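Local structure of transcriptional regulatory protein (Chlamydia trachomatis, 3Q7R) at residues S19-L24 and L99-T104; C56-L61 and V76-D81; R63-P68 and L92-W97. The protein is an atypical response regulator of the OmpR/PhoB subfamily that binds DNA of its own promoter and may activate transcription globally. All blocks are in the same frame, centred on the assembly; numbering follows the deposited sequence.

Overall arrangement
All three contacts belong to one receiver domain, whose parallel sheet has the strand order 2-1-3-4-5 of the CheY-like fold. Contact 2 is the buried one: it joins strands 51-57 and 75-80 by backbone hydrogen bonds and apolar packing that includes the Y58 ring. Contact 1 lies at the surface, centred about 9 Å from contact 2, and is a polar-aromatic overlap with little buried area; the two meet where R101 forms a salt bridge with E57. Contact 3, partly buried and about 20 Å centre to centre from contact 1, ties a loop to the end of helix 85-93 mainly through arginine-to-carbonyl bonds. Contacts 1 and 3 also touch the second subunit.

Contact 1 of 3, residues S19-L24 and L99-T104; sequences SEHWDL and LIRPIT. With EDO (1,2-ethanediol), chain C.
The imidazole of H21 overlaps the guanidinium of R101, a stack with centres 4.4 Å apart and planes inclined by 28°. The two side chains come tip to tip. H21 CE1 sits 3.8 Å above the guanidinium plane, displaced toward its rim, while R101 NH2 approaches H21 ND1 to 3.6 Å obliquely to the ring. R101's CG lies anti to the carbonyl carbon (chi1 -76°) and the chain runs extended to NE, carrying the guanidinium out toward H21. The polar ends are held by a third residue: E57 takes a hydrogen bond at OE2 from H21 ND1 and a salt bridge at OE1 from R101 NH1, and D81 OD1 shares that NH1. S19 OG, also bonded to E57, accepts from H21 N at 2.9 Å and 163°, an ST turn; H21 stands at the N-cap position of helix 22-31.

L24 adds the apolar part. Its CD2 meets R101 NH2 at the guanidinium edge, 4.0 Å away, and its CD1 rests 3.9 Å from I103 O, against the backbone leading into T104. T104 in turn caps helix 105-118 with OG1, which is also hydrogen-bonded to E85 of the second subunit. On strand 97-100, I100 N donates a hydrogen bond of 2.9 Å to O2 of an ethanediol, probably from the crystallisation liquor, that I100 N of the second subunit also binds.

R101, followed by a cis peptide to P102, occupies the place just after the last strand where receiver domains typically carry a basic residue and a cis-proline, here beside E57 and D81. With both close to its guanidinium, R101 probably offsets their negative charge, and the H21 ring stacked on it would be expected to limit its swing.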
loop_
_atom_site.group_PDB
_atom_site.type_symbol
_atom_site.label_atom_id
_atom_site.label_comp_id
_atom_site.label_asym_id
_atom_site.label_seq_id
_atom_site.Cartn_x
_atom_site.Cartn_y
_atom_site.Cartn_z
ATOM N N SER A 19 9.469 15.032 1.467
ATOM C CA SER A 19 10.287 14.483 2.519
ATOM C C SER A 19 11.521 15.341 2.707
ATOM O O SER A 19 12.011 15.960 1.779
ATOM C CB SER A 19 10.705 13.071 2.122
ATOM O OG SER A 19 11.443 12.419 3.167
ATOM N N GLU A 20 12.064 15.284 3.923
ATOM C CA GLU A 20 13.422 15.793 4.228
ATOM C C GLU A 20 14.506 14.729 4.146
ATOM O O GLU A 20 15.678 15.027 4.391
ATOM C CB GLU A 20 13.470 16.464 5.597
ATOM C CG GLU A 20 12.540 17.725 5.646
ATOM C CD GLU A 20 12.666 18.530 6.939
ATOM O OE1 GLU A 20 13.354 18.057 7.887
ATOM O OE2 GLU A 20 12.055 19.618 7.022
ATOM N N HIS A 21 14.110 13.488 3.804
ATOM C CA HIS A 21 15.088 12.415 3.635
ATOM C C HIS A 21 15.750 12.514 2.264
ATOM O O HIS A 21 15.430 11.743 1.355
ATOM C CB HIS A 21 14.393 11.066 3.856
ATOM C CG HIS A 21 14.089 10.802 5.304
ATOM N ND1 HIS A 21 12.853 10.979 5.903
ATOM C CD2 HIS A 21 14.930 10.420 6.299
ATOM C CE1 HIS A 21 12.936 10.650 7.191
ATOM N NE2 HIS A 21 14.187 10.324 7.455
ATOM N N TRP A 22 16.646 13.485 2.128
ATOM C CA TRP A 22 17.344 13.716 0.880
ATOM C C TRP A 22 18.111 12.461 0.421
ATOM O O TRP A 22 18.171 12.193 -0.765
ATOM C CB TRP A 22 18.305 14.905 1.023
ATOM C CG TRP A 22 17.580 16.226 1.197
ATOM C CD1 TRP A 22 17.157 16.778 2.377
ATOM C CD2 TRP A 22 17.196 17.155 0.168
ATOM N NE1 TRP A 22 16.545 17.983 2.144
ATOM C CE2 TRP A 22 16.553 18.241 0.797
ATOM C CE3 TRP A 22 17.358 17.188 -1.218
ATOM C CZ2 TRP A 22 16.074 19.335 0.094
ATOM C CZ3 TRP A 22 16.872 18.271 -1.919
ATOM C CH2 TRP A 22 16.237 19.336 -1.261
ATOM N N ASP A 23 18.669 11.675 1.342
ATOM C CA ASP A 23 19.426 10.480 0.925
ATOM C C ASP A 23 18.508 9.420 0.331
ATOM O O ASP A 23 18.802 8.845 -0.698
ATOM C CB ASP A 23 20.265 9.906 2.083
ATOM C CG ASP A 23 19.476 9.725 3.389
ATOM O OD1 ASP A 23 18.276 10.100 3.525
ATOM O OD2 ASP A 23 20.100 9.175 4.329
ATOM N N LEU A 24 17.346 9.210 0.948
ATOM C CA LEU A 24 16.329 8.330 0.374
ATOM C C LEU A 24 15.949 8.818 -1.049
ATOM O O LEU A 24 15.819 8.026 -1.972
ATOM C CB LEU A 24 15.076 8.256 1.256
ATOM C CG LEU A 24 13.904 7.434 0.705
ATOM C CD1 LEU A 24 14.242 5.921 0.608
ATOM C CD2 LEU A 24 12.666 7.667 1.608
ATOM N N LEU A 99 3.428 2.793 3.425
ATOM C CA LEU A 99 4.515 1.873 3.800
ATOM C C LEU A 99 4.959 2.314 5.178
ATOM O O LEU A 99 5.008 3.539 5.445
ATOM C CB LEU A 99 5.735 2.032 2.873
ATOM C CG LEU A 99 5.480 1.682 1.406
ATOM C CD1 LEU A 99 6.679 2.047 0.525
ATOM C CD2 LEU A 99 5.213 0.180 1.359
ATOM N N ILE A 100 5.369 1.364 6.032
ATOM C CA ILE A 100 5.898 1.678 7.352
ATOM C C ILE A 100 7.378 1.339 7.331
ATOM O O ILE A 100 7.778 0.294 6.757
ATOM C CB ILE A 100 5.179 0.916 8.463
ATOM C CG1 ILE A 100 3.680 1.289 8.430
ATOM C CG2 ILE A 100 5.858 1.217 9.833
ATOM C CD1 ILE A 100 2.842 0.719 9.631
ATOM N N ARG A 101 8.195 2.225 7.915
ATOM C CA ARG A 101 9.631 2.013 7.950
ATOM C C ARG A 101 9.965 0.690 8.688
ATOM O O ARG A 101 9.233 0.221 9.555
ATOM C CB ARG A 101 10.333 3.224 8.607
ATOM C CG ARG A 101 10.408 4.442 7.644
ATOM C CD ARG A 101 11.209 5.672 8.185
ATOM N NE ARG A 101 11.560 6.427 7.026
ATOM C CZ ARG A 101 10.786 7.364 6.465
ATOM N NH1 ARG A 101 9.670 7.796 7.066
ATOM N NH2 ARG A 101 11.156 7.897 5.310
ATOM N N PRO A 102 11.106 0.106 8.350
ATOM C CA PRO A 102 12.132 0.603 7.422
ATOM C C PRO A 102 11.737 0.665 5.968
ATOM O O PRO A 102 11.081 -0.236 5.428
ATOM C CB PRO A 102 13.279 -0.432 7.560
ATOM C CG PRO A 102 13.073 -1.018 8.869
ATOM C CD PRO A 102 11.593 -1.044 9.146
ATOM N N ILE A 103 12.163 1.749 5.342
ATOM C CA ILE A 103 11.886 1.970 3.918
ATOM C C ILE A 103 13.225 2.316 3.290
ATOM O O ILE A 103 13.769 3.401 3.527
ATOM C CB ILE A 103 10.962 3.138 3.656
ATOM C CG1 ILE A 103 9.534 2.819 4.115
ATOM C CG2 ILE A 103 10.866 3.406 2.146
ATOM C CD1 ILE A 103 8.674 4.072 4.315
ATOM N N THR A 104 13.745 1.390 2.493
ATOM C CA THR A 104 15.032 1.544 1.812
ATOM C C THR A 104 14.778 2.016 0.387
ATOM O O THR A 104 13.634 1.968 -0.093
ATOM C CB THR A 104 15.760 0.204 1.709
ATOM O OG1 THR A 104 14.979 -0.708 0.914
ATOM C CG2 THR A 104 16.059 -0.405 3.112
HETATM C C1 EDO C . 2.824 -1.992 6.266
HETATM O O1 EDO C . 2.558 -2.654 7.502
HETATM C C2 EDO C . 4.311 -2.205 5.988
HETATM O O2 EDO C . 4.748 -1.265 5.022
#

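Contact 2 of 3, residues C56-L61 and V76-D81; sequences CEYSLL and VLVLLD
Three backbone hydrogen bonds join C56-Y58 to L77-L79. Y58 N gives the shortest, 2.7 Å to L79 O; C56 N reaches L77 O, and L79 N returns a bond to C56 O. V78 CA adds a CA-H...O contact to the same C56 O. This is the parallel pairing of strands 51-57 and 75-80, inner neighbours in the CheY-like sheet, and E57 closes the first of them at the end where canonical receivers carry the phosphoacceptor aspartate.

E57 and L79 share one face of the sheet. The glutamate chain bends at chi2 (-73°), turning CD toward L79; OE1 is 3.7 Å from L79 CB, while OE2 is hydrogen-bonded to S19. E57 OE1 also comes within 4.5 Å of D81 OD1, a like-charge approach probably eased by R101.

C56 and V78 occupy the other face, where L61 CD2 packs on V78 CG2 at 3.8 Å, the two side chains crossing at about a right angle. Y58 lies alongside L80, and L80 CD2 forms a CH-pi contact over the ring, 4.0 Å from its centroid, while V78 CG1 sits at the ring edge. Helix 85-93 packs here through L91, which touches Y58, L61 and L80.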
loop_
_atom_site.group_PDB
_atom_site.type_symbol
_atom_site.label_atom_id
_atom_site.label_comp_id
_atom_site.label_asym_id
_atom_site.label_seq_id
_atom_site.Cartn_x
_atom_site.Cartn_y
_atom_site.Cartn_z
ATOM N N CYS A 56 4.347 11.011 0.303
ATOM C CA CYS A 56 4.486 12.029 1.356
ATOM C C CYS A 56 4.794 11.425 2.710
ATOM O O CYS A 56 4.097 10.510 3.122
ATOM C CB CYS A 56 3.135 12.759 1.477
ATOM S SG CYS A 56 3.194 14.227 2.549
ATOM N N GLU A 57 5.802 11.950 3.400
ATOM C CA GLU A 57 6.010 11.539 4.763
ATOM C C GLU A 57 4.764 11.811 5.623
ATOM O O GLU A 57 4.144 12.898 5.540
ATOM C CB GLU A 57 7.133 12.388 5.366
ATOM C CG GLU A 57 8.468 12.107 4.703
ATOM C CD GLU A 57 9.050 10.778 5.099
ATOM O OE1 GLU A 57 8.478 10.042 5.932
ATOM O OE2 GLU A 57 10.087 10.399 4.519
ATOM N N TYR A 58 4.418 10.859 6.490
ATOM C CA TYR A 58 3.286 11.088 7.375
ATOM C C TYR A 58 3.498 12.368 8.213
ATOM O O TYR A 58 2.557 13.127 8.471
ATOM C CB TYR A 58 3.083 9.875 8.269
ATOM C CG TYR A 58 1.862 10.008 9.174
ATOM C CD1 TYR A 58 0.571 9.862 8.628
ATOM C CD2 TYR A 58 2.005 10.286 10.519
ATOM C CE1 TYR A 58 -0.563 9.976 9.455
ATOM C CE2 TYR A 58 0.867 10.416 11.351
ATOM C CZ TYR A 58 -0.394 10.219 10.780
ATOM O OH TYR A 58 -1.521 10.333 11.614
ATOM N N SER A 59 4.729 12.604 8.670
ATOM C CA SER A 59 4.982 13.831 9.401
ATOM C C SER A 59 4.747 15.118 8.624
ATOM O O SER A 59 4.723 16.204 9.256
ATOM C CB SER A 59 6.397 13.869 9.977
ATOM O OG SER A 59 6.610 12.831 10.962
ATOM N N LEU A 60 4.577 15.030 7.303
ATOM C CA LEU A 60 4.333 16.201 6.463
ATOM C C LEU A 60 2.921 16.159 5.887
ATOM O O LEU A 60 2.528 17.066 5.134
ATOM C CB LEU A 60 5.351 16.325 5.365
ATOM C CG LEU A 60 6.768 16.592 5.886
ATOM C CD1 LEU A 60 7.828 16.456 4.751
ATOM C CD2 LEU A 60 6.773 17.978 6.547
ATOM N N LEU A 61 2.144 15.138 6.273
ATOM C CA LEU A 61 0.800 14.956 5.653
ATOM C C LEU A 61 -0.254 15.664 6.528
ATOM O O LEU A 61 -0.475 15.290 7.679
ATOM C CB LEU A 61 0.433 13.491 5.623
ATOM C CG LEU A 61 -0.857 13.246 4.824
ATOM C CD1 LEU A 61 -0.723 13.379 3.313
ATOM C CD2 LEU A 61 -1.304 11.795 5.172
ATOM N N VAL A 76 -1.702 9.655 -3.822
ATOM C CA VAL A 76 -0.746 9.891 -2.703
ATOM C C VAL A 76 -0.406 8.602 -1.968
ATOM O O VAL A 76 -1.321 7.861 -1.570
ATOM C CB VAL A 76 -1.313 10.912 -1.698
ATOM C CG1 VAL A 76 -0.322 11.066 -0.524
ATOM C CG2 VAL A 76 -1.538 12.319 -2.366
ATOM N N LEU A 77 0.893 8.295 -1.827
ATOM C CA LEU A 77 1.331 7.151 -1.027
ATOM C C LEU A 77 2.033 7.736 0.173
ATOM O O LEU A 77 2.879 8.636 0.002
ATOM C CB LEU A 77 2.347 6.320 -1.853
ATOM C CG LEU A 77 3.103 5.188 -1.118
ATOM C CD1 LEU A 77 2.142 4.056 -0.771
ATOM C CD2 LEU A 77 4.210 4.653 -2.039
ATOM N N VAL A 78 1.725 7.224 1.358
ATOM C CA VAL A 78 2.234 7.829 2.596
ATOM C C VAL A 78 3.359 6.988 3.210
ATOM O O VAL A 78 3.302 5.762 3.194
ATOM C CB VAL A 78 1.072 7.985 3.584
ATOM C CG1 VAL A 78 1.589 8.369 4.962
ATOM C CG2 VAL A 78 0.058 8.978 3.041
ATOM N N LEU A 79 4.406 7.647 3.714
ATOM C CA LEU A 79 5.511 6.946 4.367
ATOM C C LEU A 79 5.430 7.178 5.872
ATOM O O LEU A 79 5.466 8.323 6.333
ATOM C CB LEU A 79 6.862 7.449 3.882
ATOM C CG LEU A 79 7.042 7.477 2.371
ATOM C CD1 LEU A 79 8.545 7.890 2.064
ATOM C CD2 LEU A 79 6.671 6.087 1.780
ATOM N N LEU A 80 5.320 6.099 6.627
ATOM C CA LEU A 80 5.131 6.192 8.099
ATOM C C LEU A 80 6.391 5.777 8.849
ATOM O O LEU A 80 7.006 4.776 8.507
ATOM C CB LEU A 80 4.046 5.202 8.571
ATOM C CG LEU A 80 2.681 5.803 8.663
ATOM C CD1 LEU A 80 1.618 4.711 8.741
ATOM C CD2 LEU A 80 2.593 6.640 9.967
ATOM N N ASP A 81 6.731 6.483 9.919
ATOM C CA ASP A 81 7.883 6.036 10.735
ATOM C C ASP A 81 7.544 4.848 11.632
ATOM O O ASP A 81 8.474 4.160 12.110
ATOM C CB ASP A 81 8.317 7.143 11.703
ATOM C CG ASP A 81 8.966 8.337 11.016
ATOM O OD1 ASP A 81 9.506 8.220 9.903
ATOM O OD2 ASP A 81 9.083 9.400 11.696
#

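Contact 3 of 3, residues R63-P68 and L92-W97; sequences REIRSP and LDRGFW
I65 O is gripped side-on by R94, whose NE and NH2 both donate to it at 3.0 Å, with the oxygen close to the guanidinium plane. R63 O lies 3.2 Å above the centre of one guanidinium face, while F96 CD2 covers the opposite face near its rim. D90 of helix 85-93 forms a salt bridge with R94 NH1.

The backbones meet one step further on, where S67 N donates to R94 O at 2.8 Å and 167°. R66 adds a bond from the loop to the helix end: chi3 (65°) sets NE, and beyond it NH2 donates to D93 O at 2.9 Å. A water on R66 NH1 makes a weak second bridge to that oxygen. The F96 ring takes S67 CB in an off-centre CH-pi contact (CB to CE1 3.8 Å) and has I65 O at its edge, in plane.

G95 has no side chain, so S67 O can approach its CA to 3.5 Å in a nearly straight CA-H...O contact. Its positive phi (97°) turns the chain out of helix 85-93 in a Schellman motif, and the irregular connection between strands 51-57 and 75-80 of the receiver fold docks on this C-terminal helix cap.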
loop_
_atom_site.group_PDB
_atom_site.type_symbol
_atom_site.label_atom_id
_atom_site.label_comp_id
_atom_site.label_asym_id
_atom_site.label_seq_id
_atom_site.Cartn_x
_atom_site.Cartn_y
_atom_site.Cartn_z
ATOM N N ARG A 63 -3.419 16.496 8.555
ATOM C CA ARG A 63 -4.318 15.472 9.086
ATOM C C ARG A 63 -5.731 15.602 8.551
ATOM O O ARG A 63 -6.480 14.633 8.684
ATOM C CB ARG A 63 -4.378 15.609 10.599
ATOM C CG ARG A 63 -3.180 14.935 11.294
ATOM C CD ARG A 63 -3.457 13.383 11.349
ATOM N NE ARG A 63 -4.503 13.199 12.357
ATOM C CZ ARG A 63 -4.262 13.177 13.666
ATOM N NH1 ARG A 63 -3.007 13.300 14.114
ATOM N NH2 ARG A 63 -5.268 13.041 14.547
ATOM N N GLU A 64 -6.061 16.768 7.992
ATOM C CA GLU A 64 -7.449 17.041 7.561
ATOM C C GLU A 64 -7.686 16.448 6.135
ATOM O O GLU A 64 -8.812 16.164 5.757
ATOM C CB GLU A 64 -7.707 18.559 7.589
ATOM C CG GLU A 64 -7.396 19.197 8.953
ATOM C CD GLU A 64 -5.891 19.464 9.188
ATOM O OE1 GLU A 64 -5.074 19.381 8.221
ATOM O OE2 GLU A 64 -5.533 19.746 10.366
ATOM N N ILE A 65 -6.645 16.232 5.359
ATOM C CA ILE A 65 -6.902 15.986 3.946
ATOM C C ILE A 65 -7.253 14.532 3.585
ATOM O O ILE A 65 -7.049 13.604 4.331
ATOM C CB ILE A 65 -5.736 16.483 3.037
ATOM C CG1 ILE A 65 -4.516 15.606 3.231
ATOM C CG2 ILE A 65 -5.505 18.026 3.321
ATOM C CD1 ILE A 65 -3.417 15.809 2.049
ATOM N N ARG A 66 -7.863 14.352 2.423
ATOM C CA ARG A 66 -8.282 13.023 2.004
ATOM C C ARG A 66 -7.892 12.772 0.556
ATOM O O ARG A 66 -7.654 13.707 -0.209
ATOM C CB ARG A 66 -9.861 12.905 1.935
ATOM C CG ARG A 66 -10.603 13.139 3.206
ATOM C CD ARG A 66 -12.119 12.970 2.983
ATOM N NE ARG A 66 -12.437 11.612 2.643
ATOM C CZ ARG A 66 -12.359 10.616 3.528
ATOM N NH1 ARG A 66 -11.960 10.887 4.766
ATOM N NH2 ARG A 66 -12.660 9.361 3.157
ATOM N N SER A 67 -7.835 11.488 0.174
ATOM C CA SER A 67 -7.697 11.091 -1.215
ATOM C C SER A 67 -9.034 10.415 -1.590
ATOM O O SER A 67 -9.296 9.247 -1.246
ATOM C CB SER A 67 -6.531 10.100 -1.406
ATOM O OG SER A 67 -6.296 9.848 -2.812
ATOM N N PRO A 68 -9.927 11.178 -2.277
ATOM C CA PRO A 68 -11.305 10.712 -2.440
ATOM C C PRO A 68 -11.499 9.586 -3.460
ATOM O O PRO A 68 -10.616 9.316 -4.268
ATOM C CB PRO A 68 -12.046 11.976 -2.910
ATOM C CG PRO A 68 -10.978 12.734 -3.725
ATOM C CD PRO A 68 -9.696 12.530 -2.868
ATOM N N LEU A 92 -6.056 4.738 6.019
ATOM C CA LEU A 92 -6.751 3.919 5.026
ATOM C C LEU A 92 -8.163 4.492 4.766
ATOM O O LEU A 92 -8.645 4.555 3.623
ATOM C CB LEU A 92 -6.844 2.488 5.518
ATOM C CG LEU A 92 -5.467 1.784 5.634
ATOM C CD1 LEU A 92 -5.630 0.499 6.510
ATOM C CD2 LEU A 92 -4.872 1.420 4.233
ATOM N N ASP A 93 -8.811 4.905 5.847
ATOM C CA ASP A 93 -10.175 5.421 5.720
ATOM C C ASP A 93 -10.196 6.768 4.988
ATOM O O ASP A 93 -11.219 7.113 4.363
ATOM C CB ASP A 93 -10.820 5.598 7.103
ATOM C CG ASP A 93 -11.240 4.263 7.751
ATOM O OD1 ASP A 93 -11.147 3.218 7.094
ATOM O OD2 ASP A 93 -11.693 4.328 8.933
ATOM N N ARG A 94 -9.096 7.514 5.050
ATOM C CA ARG A 94 -8.969 8.766 4.325
ATOM C C ARG A 94 -8.528 8.565 2.867
ATOM O O ARG A 94 -8.396 9.543 2.147
ATOM C CB ARG A 94 -7.973 9.712 5.046
ATOM C CG ARG A 94 -8.562 10.307 6.357
ATOM C CD ARG A 94 -7.400 10.764 7.316
ATOM N NE ARG A 94 -6.628 11.785 6.684
ATOM C CZ ARG A 94 -5.389 12.138 6.989
ATOM N NH1 ARG A 94 -4.632 11.534 7.953
ATOM N NH2 ARG A 94 -4.861 13.118 6.297
ATOM N N GLY A 95 -8.281 7.317 2.460
ATOM C CA GLY A 95 -7.905 7.011 1.084
ATOM C C GLY A 95 -6.445 6.851 0.797
ATOM O O GLY A 95 -6.056 6.725 -0.381
ATOM N N PHE A 96 -5.627 6.761 1.844
ATOM C CA PHE A 96 -4.178 6.668 1.632
ATOM C C PHE A 96 -3.633 5.266 1.971
ATOM O O PHE A 96 -3.695 4.831 3.135
ATOM C CB PHE A 96 -3.470 7.634 2.581
ATOM C CG PHE A 96 -3.864 9.073 2.362
ATOM C CD1 PHE A 96 -3.427 9.752 1.238
ATOM C CD2 PHE A 96 -4.644 9.754 3.302
ATOM C CE1 PHE A 96 -3.788 11.115 1.049
ATOM C CE2 PHE A 96 -4.984 11.104 3.098
ATOM C CZ PHE A 96 -4.565 11.759 1.939
ATOM N N TRP A 97 -3.000 4.654 0.979
ATOM C CA TRP A 97 -2.174 3.502 1.232
ATOM C C TRP A 97 -0.820 3.984 1.802
ATOM O O TRP A 97 -0.463 5.168 1.663
ATOM C CB TRP A 97 -1.984 2.679 -0.086
ATOM C CG TRP A 97 -1.204 1.399 0.081
ATOM C CD1 TRP A 97 -0.067 1.020 -0.598
ATOM C CD2 TRP A 97 -1.499 0.323 0.971
ATOM N NE1 TRP A 97 0.370 -0.230 -0.165
ATOM C CE2 TRP A 97 -0.489 -0.687 0.786
ATOM C CE3 TRP A 97 -2.503 0.108 1.900
ATOM C CZ2 TRP A 97 -0.459 -1.865 1.518
ATOM C CZ3 TRP A 97 -2.477 -1.110 2.644
ATOM C CH2 TRP A 97 -1.449 -2.063 2.441
HETATM O O HOH W 1 -12.202 9.089 6.927
#